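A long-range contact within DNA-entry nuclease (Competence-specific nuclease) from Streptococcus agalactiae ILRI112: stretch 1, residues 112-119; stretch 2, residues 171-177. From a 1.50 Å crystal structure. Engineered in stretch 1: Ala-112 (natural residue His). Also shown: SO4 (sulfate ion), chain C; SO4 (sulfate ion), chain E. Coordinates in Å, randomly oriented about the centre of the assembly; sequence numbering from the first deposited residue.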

# COMPACT_ATOMS: atom_id res chain seq x y z
N ALA A 112 -4.35 -2.73 -4.92
CA ALA A 112 -5.34 -1.93 -4.21
C ALA A 112 -4.73 -1.16 -3.06
O ALA A 112 -3.90 -1.69 -2.32
CB ALA A 112 -6.45 -2.82 -3.68
N LEU A 113 -5.15 0.09 -2.88
CA LEU A 113 -4.76 0.84 -1.69
C LEU A 113 -5.51 0.27 -0.49
O LEU A 113 -4.90 -0.10 0.52
CB LEU A 113 -5.08 2.34 -1.84
CG LEU A 113 -4.04 3.18 -2.59
CD1 LEU A 113 -3.81 2.72 -4.02
CD2 LEU A 113 -4.48 4.66 -2.59
N ILE A 114 -6.83 0.20 -0.62
CA ILE A 114 -7.69 -0.38 0.41
C ILE A 114 -8.22 -1.72 -0.10
O ILE A 114 -8.94 -1.77 -1.09
CB ILE A 114 -8.88 0.54 0.76
CG1 ILE A 114 -8.40 1.96 1.08
CG2 ILE A 114 -9.65 -0.04 1.93
CD1 ILE A 114 -7.56 2.07 2.34
N ALA A 115 -7.84 -2.80 0.59
CA ALA A 115 -8.17 -4.17 0.18
C ALA A 115 -9.66 -4.49 0.15
O ALA A 115 -10.43 -4.05 1.01
CB ALA A 115 -7.43 -5.17 1.07
N TYR A 116 -10.04 -5.28 -0.84
CA TYR A 116 -11.41 -5.75 -0.99
C TYR A 116 -11.92 -6.41 0.28
O TYR A 116 -13.03 -6.14 0.72
CB TYR A 116 -11.49 -6.73 -2.17
CG TYR A 116 -12.89 -7.26 -2.41
CD1 TYR A 116 -13.85 -6.48 -3.02
CD2 TYR A 116 -13.24 -8.54 -2.00
CE1 TYR A 116 -15.13 -6.94 -3.22
CE2 TYR A 116 -14.52 -9.02 -2.21
CZ TYR A 116 -15.46 -8.21 -2.82
OH TYR A 116 -16.74 -8.67 -3.03
N ALA A 117 -11.11 -7.28 0.87
CA ALA A 117 -11.56 -8.00 2.06
C ALA A 117 -11.83 -7.06 3.23
O ALA A 117 -12.63 -7.37 4.11
CB ALA A 117 -10.54 -9.06 2.46
N LEU A 118 -11.17 -5.91 3.26
CA LEU A 118 -11.30 -5.00 4.39
C LEU A 118 -12.52 -4.10 4.30
O LEU A 118 -13.12 -3.76 5.32
CB LEU A 118 -10.03 -4.16 4.57
CG LEU A 118 -8.76 -4.95 4.85
CD1 LEU A 118 -7.56 -4.01 4.93
CD2 LEU A 118 -8.90 -5.76 6.14
N ALA A 119 -12.92 -3.73 3.09
CA ALA A 119 -13.94 -2.70 2.95
C ALA A 119 -14.96 -2.99 1.86
O ALA A 119 -15.78 -2.12 1.54
CB ALA A 119 -13.28 -1.40 2.71
N ARG A 171 -8.62 2.26 12.54
CA ARG A 171 -8.43 3.44 11.71
C ARG A 171 -7.21 3.17 10.81
O ARG A 171 -6.19 2.68 11.28
CB ARG A 171 -8.23 4.67 12.60
CG ARG A 171 -8.04 5.98 11.87
CD ARG A 171 -9.32 6.50 11.19
NE ARG A 171 -9.03 7.82 10.65
CZ ARG A 171 -8.44 8.04 9.48
NH1 ARG A 171 -8.15 7.02 8.67
NH2 ARG A 171 -8.17 9.28 9.10
N TYR A 172 -7.34 3.46 9.52
CA TYR A 172 -6.40 2.97 8.50
C TYR A 172 -6.18 4.06 7.46
O TYR A 172 -7.12 4.72 7.03
CB TYR A 172 -7.04 1.74 7.83
CG TYR A 172 -6.18 0.88 6.91
CD1 TYR A 172 -4.90 0.47 7.27
CD2 TYR A 172 -6.70 0.39 5.71
CE1 TYR A 172 -4.15 -0.35 6.43
CE2 TYR A 172 -5.96 -0.43 4.88
CZ TYR A 172 -4.70 -0.81 5.25
OH TYR A 172 -3.95 -1.64 4.42
N ARG A 173 -4.92 4.25 7.07
CA ARG A 173 -4.57 5.26 6.07
C ARG A 173 -3.49 4.70 5.16
O ARG A 173 -2.45 4.24 5.63
CB ARG A 173 -4.12 6.56 6.74
CG ARG A 173 -3.79 7.71 5.76
CD ARG A 173 -3.72 9.06 6.49
NE ARG A 173 -2.71 9.08 7.56
CZ ARG A 173 -2.80 9.82 8.66
NH1 ARG A 173 -3.85 10.62 8.88
NH2 ARG A 173 -1.83 9.76 9.57
N VAL A 174 -3.76 4.72 3.86
CA VAL A 174 -2.83 4.20 2.86
C VAL A 174 -2.52 5.28 1.84
O VAL A 174 -3.43 5.84 1.21
CB VAL A 174 -3.43 2.97 2.15
CG1 VAL A 174 -2.48 2.49 1.06
CG2 VAL A 174 -3.71 1.85 3.16
N THR A 175 -1.24 5.60 1.69
CA THR A 175 -0.84 6.71 0.84
C THR A 175 0.26 6.27 -0.11
O THR A 175 1.36 5.94 0.33
CB THR A 175 -0.30 7.88 1.68
OG1 THR A 175 -1.24 8.21 2.72
CG2 THR A 175 -0.08 9.12 0.80
N PRO A 176 -0.03 6.24 -1.41
CA PRO A 176 1.05 6.02 -2.38
C PRO A 176 2.05 7.17 -2.30
O PRO A 176 1.64 8.34 -2.28
CB PRO A 176 0.33 6.04 -3.74
CG PRO A 176 -1.14 5.80 -3.41
CD PRO A 176 -1.34 6.44 -2.06
N LEU A 177 3.34 6.83 -2.23
CA LEU A 177 4.39 7.85 -2.18
C LEU A 177 5.03 8.00 -3.56
O LEU A 177 5.51 7.01 -4.14
CB LEU A 177 5.45 7.49 -1.13
CG LEU A 177 4.95 7.24 0.29
CD1 LEU A 177 6.13 6.97 1.22
CD2 LEU A 177 4.11 8.41 0.78
S SO4 C . -6.30 12.50 7.02
O1 SO4 C . -5.74 12.22 5.71
O2 SO4 C . -7.64 13.05 6.87
O3 SO4 C . -5.48 13.47 7.75
O4 SO4 C . -6.40 11.27 7.80
S SO4 E . -19.29 -7.50 -5.50
O1 SO4 E . -18.45 -7.73 -6.67
O2 SO4 E . -18.47 -6.97 -4.41
O3 SO4 E . -20.33 -6.54 -5.83
O4 SO4 E . -19.90 -8.76 -5.09
O HOH W 1 -5.30 -2.22 2.11

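The centre of this contact is a row of apolar side chains laid along one side of a strand. Val-174 sits at its middle, its CA 6.0 Å from the CA of Leu-113, and both its methyls meet Leu-113: CG1 of Val-174 packs 3.9 Å from CB of Leu-113, and CG2 of Val-174 lies 3.5 Å from O of Leu-113 as well as 3.9 Å from CD1 of Ile-114. Strand alternation sets the pattern. Tyr-172 and Val-174 point toward the loop and helix start, whereas Arg-173 and Thr-175 point away and add almost nothing to the contact. Pro-176 extends the row, its CG 3.6 Å from CD2 of Leu-113.

At the other end, the Tyr-172 ring receives two aliphatic tips, both oblique to it: CD1 of Ile-114 reaches 3.9 Å from CD2 of Tyr-172, and CD1 of Leu-118 reaches 3.9 Å from CE2 of Tyr-172. Ile-114 starts sideways, but its m,m rotamer brings its end nearer, so one methyl touches both Tyr-172 and Val-174. Leu-118 can join because the chain turns into a helix after Ala-115, the N-cap residue, whose O accepts a hydrogen bond from N of Leu-118 at 3.0 Å.

No direct hydrogen bond crosses between the stretches; the polar link is a single water. It donates to O of Leu-113 at 2.7 Å and accepts from N of Ala-115 at 3.0 Å and from OH of Tyr-172 at 2.7 Å. The water thus bridges the 4.3 Å between O of Leu-113 and OH of Tyr-172, giving the tyrosine hydroxyl a partner beside an otherwise apolar packing.

Farther out, Arg-173 NH1 donates to O4 of a sulfate at 2.8 Å, and Arg-171 NH2 adds a weak bond to the same O4 at 3.0 Å. The charged groups thus stay clear of the apolar row.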